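Local coordinates for envelope glycoprotein (Thogoto virus, PDB 5XEA) that probably attaches the virus to its host-cell receptor and later drives fusion of the viral envelope with the host membrane, at residues K26-T31 with I204-D209; Y33-Q38 with F195-E200; T48-Y53 with A68-Y73; Y104-Q109 with H134-D139. All coordinates share one frame; numbering follows the deposited sequence.

Contact 1 of 4, residues K26-T31 with I204-D209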
# COMPACT_ATOMS: atom_id res chain seq x y z
N LYS B 26 -8.04 -24.36 -14.68
CA LYS B 26 -8.14 -24.29 -16.13
C LYS B 26 -6.82 -23.84 -16.75
O LYS B 26 -6.03 -23.13 -16.12
CB LYS B 26 -9.24 -23.32 -16.59
CG LYS B 26 -10.57 -23.46 -15.89
CD LYS B 26 -11.36 -24.64 -16.43
CE LYS B 26 -12.75 -24.68 -15.81
NZ LYS B 26 -13.47 -25.94 -16.16
N LEU B 27 -6.60 -24.26 -17.99
CA LEU B 27 -5.59 -23.68 -18.87
C LEU B 27 -6.36 -23.02 -20.00
O LEU B 27 -6.87 -23.70 -20.89
CB LEU B 27 -4.60 -24.72 -19.38
CG LEU B 27 -3.17 -24.42 -18.96
CD1 LEU B 27 -3.05 -24.49 -17.45
CD2 LEU B 27 -2.19 -25.37 -19.63
N TYR B 28 -6.48 -21.69 -19.94
CA TYR B 28 -7.20 -20.93 -20.94
C TYR B 28 -6.27 -20.50 -22.06
O TYR B 28 -5.14 -20.05 -21.82
CB TYR B 28 -7.87 -19.70 -20.32
CG TYR B 28 -9.14 -20.00 -19.57
CD1 TYR B 28 -9.83 -21.19 -19.78
CD2 TYR B 28 -9.65 -19.10 -18.65
CE1 TYR B 28 -11.00 -21.47 -19.09
CE2 TYR B 28 -10.82 -19.36 -17.95
CZ TYR B 28 -11.49 -20.55 -18.18
OH TYR B 28 -12.66 -20.82 -17.49
N SER B 29 -6.74 -20.64 -23.29
CA SER B 29 -6.02 -20.10 -24.43
C SER B 29 -6.39 -18.63 -24.59
O SER B 29 -7.56 -18.24 -24.46
CB SER B 29 -6.35 -20.88 -25.70
OG SER B 29 -5.56 -22.05 -25.78
N ALA B 30 -5.38 -17.81 -24.87
CA ALA B 30 -5.63 -16.40 -25.08
C ALA B 30 -4.54 -15.82 -25.98
O ALA B 30 -3.42 -16.34 -26.05
CB ALA B 30 -5.68 -15.63 -23.76
N THR B 31 -4.91 -14.74 -26.66
CA THR B 31 -3.94 -13.90 -27.34
C THR B 31 -3.47 -12.84 -26.34
O THR B 31 -4.29 -12.10 -25.79
CB THR B 31 -4.56 -13.24 -28.57
OG1 THR B 31 -5.12 -14.24 -29.43
CG2 THR B 31 -3.50 -12.47 -29.33
N ILE B 204 -2.92 -19.89 -20.17
CA ILE B 204 -2.87 -19.20 -18.89
C ILE B 204 -3.60 -20.03 -17.85
O ILE B 204 -4.76 -20.42 -18.04
CB ILE B 204 -3.49 -17.79 -19.01
CG1 ILE B 204 -2.49 -16.88 -19.70
CG2 ILE B 204 -3.85 -17.24 -17.65
CD1 ILE B 204 -3.14 -15.80 -20.47
N SER B 205 -2.91 -20.32 -16.75
CA SER B 205 -3.53 -21.03 -15.64
C SER B 205 -4.45 -20.09 -14.88
O SER B 205 -4.05 -18.98 -14.48
CB SER B 205 -2.47 -21.61 -14.72
OG SER B 205 -1.58 -20.61 -14.24
N CYS B 206 -5.70 -20.51 -14.72
CA CYS B 206 -6.71 -19.80 -13.94
C CYS B 206 -7.42 -20.80 -13.04
O CYS B 206 -7.58 -21.97 -13.39
CB CYS B 206 -7.76 -19.13 -14.84
SG CYS B 206 -7.11 -17.97 -16.06
N PHE B 207 -7.84 -20.32 -11.87
CA PHE B 207 -8.77 -21.06 -11.03
C PHE B 207 -10.14 -20.44 -11.21
O PHE B 207 -10.31 -19.23 -11.04
CB PHE B 207 -8.32 -21.04 -9.57
CG PHE B 207 -7.11 -21.90 -9.31
CD1 PHE B 207 -7.23 -23.29 -9.28
CD2 PHE B 207 -5.87 -21.33 -9.15
CE1 PHE B 207 -6.12 -24.09 -9.06
CE2 PHE B 207 -4.76 -22.11 -8.93
CZ PHE B 207 -4.88 -23.51 -8.89
N VAL B 208 -11.11 -21.26 -11.62
CA VAL B 208 -12.45 -20.78 -11.92
C VAL B 208 -13.39 -21.32 -10.86
O VAL B 208 -13.46 -22.53 -10.63
CB VAL B 208 -12.91 -21.16 -13.33
CG1 VAL B 208 -14.36 -20.77 -13.51
CG2 VAL B 208 -12.05 -20.44 -14.36
N ASP B 209 -14.12 -20.41 -10.23
CA ASP B 209 -14.95 -20.71 -9.07
C ASP B 209 -16.39 -20.39 -9.45
O ASP B 209 -16.79 -19.22 -9.42
CB ASP B 209 -14.50 -19.89 -7.86
CG ASP B 209 -14.97 -20.47 -6.53
OD1 ASP B 209 -15.97 -21.21 -6.53
OD2 ASP B 209 -14.33 -20.17 -5.47

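Contact 2 of 4, residues Y33-Q38 with F195-E200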
# COMPACT_ATOMS: atom_id res chain seq x y z
N TYR B 33 -0.97 -9.56 -25.55
CA TYR B 33 -0.22 -8.44 -26.10
C TYR B 33 0.60 -7.81 -24.99
O TYR B 33 0.04 -7.36 -23.99
CB TYR B 33 -1.15 -7.41 -26.72
CG TYR B 33 -2.06 -7.93 -27.80
CD1 TYR B 33 -1.68 -7.86 -29.14
CD2 TYR B 33 -3.30 -8.48 -27.49
CE1 TYR B 33 -2.52 -8.34 -30.15
CE2 TYR B 33 -4.14 -8.95 -28.48
CZ TYR B 33 -3.74 -8.88 -29.81
OH TYR B 33 -4.58 -9.35 -30.80
N THR B 34 1.92 -7.79 -25.16
CA THR B 34 2.84 -7.16 -24.22
C THR B 34 3.78 -6.23 -24.98
O THR B 34 3.72 -6.14 -26.21
CB THR B 34 3.64 -8.19 -23.42
OG1 THR B 34 4.41 -9.00 -24.33
CG2 THR B 34 2.72 -9.07 -22.58
N THR B 35 4.66 -5.56 -24.24
CA THR B 35 5.56 -4.57 -24.81
C THR B 35 7.01 -4.96 -24.57
O THR B 35 7.35 -5.67 -23.61
CB THR B 35 5.31 -3.15 -24.23
OG1 THR B 35 5.30 -3.20 -22.80
CG2 THR B 35 3.98 -2.59 -24.71
N SER B 36 7.88 -4.47 -25.46
CA SER B 36 9.32 -4.69 -25.34
C SER B 36 9.87 -4.10 -24.04
O SER B 36 10.69 -4.73 -23.37
CB SER B 36 10.04 -4.08 -26.54
OG SER B 36 9.13 -3.77 -27.59
N ALA B 37 9.44 -2.89 -23.68
CA ALA B 37 9.92 -2.22 -22.48
C ALA B 37 8.74 -1.88 -21.56
O ALA B 37 7.57 -1.97 -21.95
CB ALA B 37 10.71 -0.96 -22.84
N GLN B 38 9.06 -1.49 -20.33
CA GLN B 38 8.05 -1.17 -19.33
C GLN B 38 7.97 0.33 -19.01
O GLN B 38 7.38 0.70 -17.98
CB GLN B 38 8.31 -1.97 -18.06
CG GLN B 38 8.46 -3.47 -18.30
CD GLN B 38 7.50 -4.30 -17.48
OE1 GLN B 38 6.50 -4.82 -18.00
NE2 GLN B 38 7.79 -4.45 -16.19
N PHE B 195 9.27 1.24 -28.01
CA PHE B 195 8.97 -0.18 -27.88
C PHE B 195 7.85 -0.51 -28.86
O PHE B 195 7.20 0.38 -29.42
CB PHE B 195 8.56 -0.55 -26.44
CG PHE B 195 7.37 0.23 -25.90
CD1 PHE B 195 6.07 -0.09 -26.29
CD2 PHE B 195 7.56 1.24 -24.96
CE1 PHE B 195 4.99 0.62 -25.78
CE2 PHE B 195 6.48 1.96 -24.45
CZ PHE B 195 5.19 1.65 -24.86
N GLU B 196 7.63 -1.80 -29.05
CA GLU B 196 6.54 -2.28 -29.89
C GLU B 196 5.63 -3.20 -29.09
O GLU B 196 6.06 -3.85 -28.13
CB GLU B 196 7.07 -3.00 -31.12
CG GLU B 196 7.69 -2.07 -32.14
CD GLU B 196 8.89 -2.68 -32.83
OE1 GLU B 196 9.70 -3.33 -32.14
OE2 GLU B 196 9.01 -2.52 -34.07
N ILE B 197 4.36 -3.21 -29.47
CA ILE B 197 3.40 -4.14 -28.89
C ILE B 197 3.53 -5.46 -29.64
O ILE B 197 3.43 -5.49 -30.87
CB ILE B 197 1.97 -3.59 -28.96
CG1 ILE B 197 1.83 -2.40 -27.99
CG2 ILE B 197 0.97 -4.67 -28.64
CD1 ILE B 197 0.48 -1.73 -28.06
N GLN B 198 3.77 -6.54 -28.90
CA GLN B 198 4.01 -7.86 -29.45
C GLN B 198 2.83 -8.77 -29.14
O GLN B 198 2.32 -8.77 -28.02
CB GLN B 198 5.30 -8.45 -28.87
CG GLN B 198 6.41 -7.43 -28.78
CD GLN B 198 7.68 -7.98 -28.17
OE1 GLN B 198 7.72 -8.32 -26.98
NE2 GLN B 198 8.73 -8.06 -28.97
N ARG B 199 2.42 -9.55 -30.14
CA ARG B 199 1.30 -10.48 -30.05
C ARG B 199 1.83 -11.90 -29.86
O ARG B 199 2.92 -12.24 -30.31
CB ARG B 199 0.45 -10.39 -31.32
CG ARG B 199 -0.75 -11.30 -31.39
CD ARG B 199 -1.22 -11.45 -32.83
NE ARG B 199 -2.25 -12.47 -32.96
CZ ARG B 199 -3.51 -12.22 -33.31
NH1 ARG B 199 -3.88 -10.97 -33.57
NH2 ARG B 199 -4.39 -13.21 -33.40
N GLU B 200 1.04 -12.73 -29.16
CA GLU B 200 1.52 -14.05 -28.78
C GLU B 200 0.35 -14.91 -28.31
O GLU B 200 -0.55 -14.42 -27.62
CB GLU B 200 2.58 -13.94 -27.67
CG GLU B 200 3.39 -15.18 -27.43
CD GLU B 200 4.44 -14.97 -26.35
OE1 GLU B 200 4.31 -13.98 -25.60
OE2 GLU B 200 5.38 -15.78 -26.25
O HOH W 1 7.12 -8.72 -24.55

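Contact 3 of 4, residues T48-Y53 with A68-Y73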
# COMPACT_ATOMS: atom_id res chain seq x y z
N THR B 48 9.40 30.56 -19.47
CA THR B 48 8.59 31.73 -19.15
C THR B 48 9.50 32.94 -19.08
O THR B 48 10.67 32.84 -18.71
CB THR B 48 7.83 31.49 -17.81
OG1 THR B 48 6.83 30.49 -18.00
CG2 THR B 48 7.18 32.75 -17.30
N ALA B 49 8.95 34.10 -19.46
CA ALA B 49 9.64 35.37 -19.31
C ALA B 49 8.94 36.22 -18.25
O ALA B 49 7.71 36.20 -18.14
CB ALA B 49 9.68 36.13 -20.65
N TRP B 50 9.73 36.91 -17.43
CA TRP B 50 9.26 38.04 -16.63
C TRP B 50 9.56 39.31 -17.41
O TRP B 50 10.72 39.57 -17.73
CB TRP B 50 9.94 38.10 -15.26
CG TRP B 50 9.61 39.33 -14.43
CD1 TRP B 50 10.43 40.40 -14.19
CD2 TRP B 50 8.37 39.62 -13.76
NE1 TRP B 50 9.78 41.33 -13.40
CE2 TRP B 50 8.52 40.87 -13.13
CE3 TRP B 50 7.16 38.93 -13.63
CZ2 TRP B 50 7.49 41.45 -12.36
CZ3 TRP B 50 6.13 39.52 -12.88
CH2 TRP B 50 6.31 40.77 -12.25
N VAL B 51 8.52 40.09 -17.72
CA VAL B 51 8.67 41.33 -18.46
C VAL B 51 8.03 42.46 -17.65
O VAL B 51 6.82 42.44 -17.41
CB VAL B 51 8.03 41.24 -19.86
CG1 VAL B 51 8.23 42.55 -20.63
CG2 VAL B 51 8.63 40.07 -20.65
N ALA B 52 8.85 43.42 -17.22
CA ALA B 52 8.38 44.61 -16.49
C ALA B 52 8.74 45.86 -17.28
O ALA B 52 9.91 46.25 -17.35
CB ALA B 52 8.96 44.67 -15.08
N TYR B 53 7.73 46.51 -17.84
CA TYR B 53 7.88 47.76 -18.58
C TYR B 53 7.25 48.88 -17.75
O TYR B 53 6.04 48.91 -17.54
CB TYR B 53 7.21 47.63 -19.94
CG TYR B 53 7.34 48.85 -20.84
CD1 TYR B 53 8.57 49.20 -21.38
CD2 TYR B 53 6.23 49.62 -21.16
CE1 TYR B 53 8.69 50.31 -22.23
CE2 TYR B 53 6.34 50.73 -22.01
CZ TYR B 53 7.57 51.06 -22.54
OH TYR B 53 7.70 52.15 -23.38
N ALA B 68 3.98 44.75 -15.47
CA ALA B 68 4.95 43.74 -15.05
C ALA B 68 4.22 42.42 -14.91
O ALA B 68 3.26 42.33 -14.14
CB ALA B 68 5.60 44.14 -13.71
N ARG B 69 4.66 41.40 -15.65
CA ARG B 69 3.89 40.17 -15.71
C ARG B 69 4.76 39.06 -16.25
O ARG B 69 5.81 39.30 -16.86
CB ARG B 69 2.63 40.32 -16.59
CG ARG B 69 2.89 40.44 -18.08
CD ARG B 69 3.44 41.81 -18.47
NE ARG B 69 3.50 42.00 -19.91
CZ ARG B 69 4.20 42.94 -20.54
NH1 ARG B 69 4.96 43.82 -19.87
NH2 ARG B 69 4.15 43.01 -21.87
N LEU B 70 4.32 37.82 -16.02
CA LEU B 70 4.94 36.64 -16.59
C LEU B 70 4.30 36.35 -17.93
O LEU B 70 3.08 36.45 -18.08
CB LEU B 70 4.77 35.43 -15.67
CG LEU B 70 5.46 35.50 -14.31
CD1 LEU B 70 4.86 34.43 -13.36
CD2 LEU B 70 6.99 35.36 -14.47
N LEU B 71 5.12 35.95 -18.90
CA LEU B 71 4.64 35.57 -20.23
C LEU B 71 5.16 34.18 -20.55
O LEU B 71 6.38 33.96 -20.53
CB LEU B 71 5.11 36.59 -21.28
CG LEU B 71 4.60 38.01 -21.06
CD1 LEU B 71 5.23 38.95 -22.07
CD2 LEU B 71 3.08 38.04 -21.17
N HIS B 72 4.26 33.25 -20.84
CA HIS B 72 4.67 31.87 -21.10
C HIS B 72 5.07 31.67 -22.55
O HIS B 72 4.38 32.13 -23.46
CB HIS B 72 3.54 30.92 -20.73
CG HIS B 72 3.14 31.01 -19.30
ND1 HIS B 72 4.07 30.99 -18.27
CD2 HIS B 72 1.93 31.15 -18.71
CE1 HIS B 72 3.44 31.09 -17.12
NE2 HIS B 72 2.14 31.19 -17.36
N TYR B 73 6.19 30.98 -22.77
CA TYR B 73 6.65 30.60 -24.11
C TYR B 73 6.97 29.11 -24.14
O TYR B 73 8.13 28.71 -24.33
CB TYR B 73 7.89 31.40 -24.53
CG TYR B 73 7.65 32.89 -24.67
CD1 TYR B 73 7.41 33.46 -25.92
CD2 TYR B 73 7.68 33.72 -23.55
CE1 TYR B 73 7.19 34.83 -26.05
CE2 TYR B 73 7.45 35.06 -23.67
CZ TYR B 73 7.22 35.62 -24.92
OH TYR B 73 7.00 36.99 -25.03

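Contact 4 of 4, residues Y104-Q109 with H134-D139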
# COMPACT_ATOMS: atom_id res chain seq x y z
N TYR B 104 12.99 49.84 -25.36
CA TYR B 104 12.37 49.32 -26.58
C TYR B 104 12.31 47.80 -26.58
O TYR B 104 11.40 47.22 -27.19
CB TYR B 104 13.19 49.84 -27.77
CG TYR B 104 12.64 49.60 -29.17
CD1 TYR B 104 11.50 50.25 -29.61
CD2 TYR B 104 13.32 48.78 -30.07
CE1 TYR B 104 11.02 50.07 -30.91
CE2 TYR B 104 12.85 48.59 -31.37
CZ TYR B 104 11.69 49.24 -31.78
OH TYR B 104 11.22 49.05 -33.06
N ALA B 105 13.24 47.13 -25.90
CA ALA B 105 13.29 45.67 -25.93
C ALA B 105 12.06 45.03 -25.29
O ALA B 105 11.75 43.88 -25.61
CB ALA B 105 14.55 45.16 -25.22
N CYS B 106 11.38 45.74 -24.40
CA CYS B 106 10.16 45.26 -23.76
C CYS B 106 8.94 45.31 -24.67
O CYS B 106 7.85 44.92 -24.23
CB CYS B 106 9.85 46.08 -22.52
SG CYS B 106 10.60 45.50 -21.02
N LEU B 107 9.06 45.85 -25.88
CA LEU B 107 7.92 46.00 -26.77
C LEU B 107 8.05 45.00 -27.91
O LEU B 107 9.12 44.46 -28.18
CB LEU B 107 7.85 47.44 -27.30
CG LEU B 107 7.87 48.53 -26.21
CD1 LEU B 107 7.73 49.95 -26.78
CD2 LEU B 107 6.81 48.27 -25.14
N GLY B 108 6.93 44.71 -28.56
CA GLY B 108 6.95 43.79 -29.69
C GLY B 108 7.35 42.37 -29.34
O GLY B 108 7.65 42.06 -28.19
N GLN B 109 7.39 41.50 -30.35
CA GLN B 109 7.54 40.08 -30.13
C GLN B 109 8.93 39.75 -29.60
O GLN B 109 9.94 40.22 -30.13
CB GLN B 109 7.28 39.31 -31.42
CG GLN B 109 6.11 38.32 -31.35
CD GLN B 109 6.17 37.26 -32.44
OE1 GLN B 109 6.03 37.55 -33.63
NE2 GLN B 109 6.39 36.01 -32.04
N HIS B 134 11.20 55.59 -19.26
CA HIS B 134 10.71 54.23 -19.15
C HIS B 134 11.84 53.30 -18.71
O HIS B 134 13.02 53.55 -18.99
CB HIS B 134 10.15 53.74 -20.47
CG HIS B 134 8.99 54.54 -20.95
ND1 HIS B 134 7.69 54.11 -20.80
CD2 HIS B 134 8.92 55.74 -21.57
CE1 HIS B 134 6.87 55.01 -21.31
NE2 HIS B 134 7.59 56.01 -21.79
N MET B 135 11.47 52.21 -18.04
CA MET B 135 12.49 51.25 -17.64
C MET B 135 11.96 49.84 -17.88
O MET B 135 10.80 49.55 -17.61
CB MET B 135 12.91 51.46 -16.19
CG MET B 135 14.18 50.67 -15.83
SD MET B 135 14.89 51.14 -14.25
CE MET B 135 15.76 52.64 -14.73
N CYS B 136 12.83 48.99 -18.42
CA CYS B 136 12.49 47.67 -18.92
C CYS B 136 13.32 46.63 -18.16
O CYS B 136 14.54 46.77 -18.04
CB CYS B 136 12.75 47.58 -20.43
SG CYS B 136 12.59 45.94 -21.20
N ASN B 137 12.65 45.62 -17.63
CA ASN B 137 13.35 44.47 -17.08
C ASN B 137 12.77 43.22 -17.71
O ASN B 137 11.54 43.04 -17.70
CB ASN B 137 13.25 44.41 -15.55
CG ASN B 137 14.34 45.20 -14.85
OD1 ASN B 137 15.49 44.77 -14.80
ND2 ASN B 137 13.98 46.37 -14.32
N ILE B 138 13.63 42.39 -18.28
CA ILE B 138 13.24 41.09 -18.80
C ILE B 138 14.19 40.02 -18.26
O ILE B 138 15.42 40.19 -18.31
CB ILE B 138 13.27 41.05 -20.34
CG1 ILE B 138 12.48 42.20 -20.95
CG2 ILE B 138 12.78 39.67 -20.86
CD1 ILE B 138 12.50 42.16 -22.45
N ASP B 139 13.62 38.91 -17.78
CA ASP B 139 14.43 37.74 -17.45
C ASP B 139 13.64 36.49 -17.78
O ASP B 139 12.42 36.53 -18.01
CB ASP B 139 14.89 37.76 -15.98
CG ASP B 139 16.11 36.85 -15.73
OD1 ASP B 139 16.65 36.26 -16.71
OD2 ASP B 139 16.52 36.73 -14.55

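Contact 1 of 4, residues K26-T31 with I204-D209
Lys26, Leu27 and Tyr28 pair with Cys206, Ser205 and Ile204 in an antiparallel β-sheet. The two strands are central members of a six-stranded sheet. Lys26 and Cys206 form a hydrogen-bonded pair, as do Tyr28 and Ile204. Leu27 and Ser205 lie between them as a non-hydrogen-bonded pair. The Lys26 N to Cys206 O bond is 2.8 Å long and nearly straight, at 171°.

Tyr28 is one of the main side chains of the contact. CB sits 3.9 Å from Ile204 O. CG lies anti to the carbonyl carbon, chi1 -78°, and the ring beyond it meets Cys206 and Val208. Ring atom CD2 meets Cys206 SG at 3.8 Å. This is an oblique sulfur-aromatic contact, 56° off the ring normal. Atoms CE2 and CZ then reach the methyl CG2 of Val208, and the two side chains cross at about a right angle. Over one face of the ring, toward its rim, lies CB of Lys26. CG of Lys26 packs against Val208 CG2 at 3.7 Å. Lysine and tyrosine thus share this methyl.

The sulfur of Cys206 is also bonded to Cys224, so the Tyr28 ring lies beside a disulfide that joins strand 197-209 to its neighbour 221-226. Phe247 of strand 243-247 also packs on Tyr28. On the opposite side of the sheet, the Leu27 methyl CD1 reaches Ser205 CB at 4.0 Å. The Phe207 ring meets Phe294 of the second subunit. At its tip, the Tyr28 side chain ends with OH 3.2 Å from Val208 CG2.

Contact 2 of 4, residues Y33-Q38 with F195-E200
Tyr33 and Arg199 lie side by side and point the same way, on one face of an antiparallel pair of strands. The ring lies alongside the aliphatic part of the arginine in an oblique contact, with Tyr33 CE1 3.7 Å from Arg199 CG. Arg199 CG stands anti to its backbone N, with chi1 180°, and the chain runs on extended to NE. The guanidinium is turned 82° from the ring plane. Arg199 NH1 ends 3.3 Å from Tyr33 OH, but the angle is too poor for a hydrogen bond.

Further along this face, Thr35 presents its methyl CG2 to the Phe195 ring, 3.5 Å from CE1. The two side chains cross obliquely. The same methyl also touches CG1 of Ile197. The threonine hydroxyl turns the other way, back to its own segment, where Thr35 OG1 donates to Ala37 O at 2.7 Å. Phe151 and Trp155 meet the Phe195 and Tyr33 rings, so this face is packed against strand 133-156 of the other sheet.

On the other face, Thr34 and Gln198 form the hydrogen-bonded pair. Gln198 N gives a 2.7 Å bond to Thr34 O. A water joins their side chains: it accepts from Thr34 OG1 and donates to Gln198 OE1 and, more distantly, to Thr35 O. Where the strand ends, Ser36 takes over. Ser36 OG accepts from Glu196 N at 2.9 Å with an N-H...O angle of 171°. Ser36 N donates to Glu196 O at 3.3 Å.

One face thus joins largely by apolar contact, while the other uses polar groups and a bridging water. Beyond the strand end, a side-chain oxygen and a backbone N-H of the same serine together carry the pairing on.

Contact 3 of 4, residues T48-Y53 with A68-Y73
Ala68 meets two residues of the strand 48-53 with its single methyl. Its CB touches Ala52 CB at 3.7 Å and Trp50 CZ2 at 3.6 Å.

Arg69 comes next, on the other face. Its N and O pair with Val51 O and N. The Arg69 backbone N also lies over one face of the Trp50 indole, toward the rim. CG of Arg69 takes the crowded position between N and the carbonyl carbon, with chi1 71°, and the chain bends at chi2. The guanidinium lies alongside Val51, whose CG1 lies over one of its faces, 3.6 Å from NH1. NH1 makes only a weak bond to Val51 O; Asn67 O is its stronger partner.

Leu70 puts its methyl CD2 at the edge of the indole, 3.7 Å from CE3 of Trp50. Leu433 and Met437 of helix 421-437 pack on Leu70. Tyr439 of the third subunit meets Trp50 edge-to-face. Leu71 N bonds Ala49 O, and Leu71 CD1 touches Val51 CG2 at 3.9 Å.

His72 ND1 and Thr48 OG1 share a 2.8 Å hydrogen bond, with the hydroxyl at the ring edge and in its plane. Tyr73 leaves the strand and sets CE2 against Ala49 CB, 3.9 Å away.

Strands 40-56 and 65-72 form an antiparallel β-hairpin within a larger sheet. It is consistent with the elongated β-sheet fusion domain of class III fusion proteins, to which the related baculovirus gp64 belongs.

Contact 4 of 4, residues Y104-Q109 with H134-D139
Cys106, at the end of a short 3-10 segment, faces Cys136 in the middle of an extended strand, with 5.9 Å between their CA atoms. The turn is closed within its own segment by a bond from Leu107 N to Tyr104 O. The strand keeps its backbone bonds for other strands, so the two segments are joined through side chains.

The link is a disulfide, with Cys106 SG and Cys136 SG 2.0 Å apart. Its chi3 is 92°, close to the relaxed value, and its positive sign makes it right-handed. Cys136 SG stands anti to its backbone N, with chi1 172°, which turns the sulfur toward the 3-10 segment. Cys106 CB and Cys136 CB end 3.9 Å apart.

This bond fastens the loop between strands 95-99 and 115-117 to the antiparallel sheet that holds strands 40-56 and 133-156. Strand 133-156 pairs there with strand 95-99 on one side and strand 40-56 on the other. The Cys106 side chain also packs on Val51 and Tyr53 of strand 40-56, and both cysteines are buried.

Ile138, two residues on from Cys136, points toward the turn as well. Its CG1 lies beside its own backbone N and sits 3.8 Å from Cys106 SG. Beyond it, Ile138 CD1 reaches the backbone of Ala105, 3.7 Å from the carbonyl O. CB of the intervening Asn137 leads away from the turn, and Asn137 ND2 donates to Asp97 OD1. The backbone N of Asn137 lies 4.0 Å from Cys106 SG.

From the N terminus, strand 24-35 first supplies one side of contact 1 and then one side of contact 2. The chain next runs into the other, larger sheet. There strand 65-72 turns back on strand 40-56 and closes the hairpin of contact 3. Contact 4 follows in series, tying a loop to strand 133-156, which pairs directly with strand 40-56. The centres of contacts 3 and 4 are about 10 Å apart. The chain then returns along strand 197-209, closing contact 2 first and contact 1 last. These two join the central strands of the six-stranded sheet. Contacts 3 and 4 are thus nested inside contact 2, and contact 2 inside contact 1. The centres of contacts 1 and 4 are about 68 Å apart.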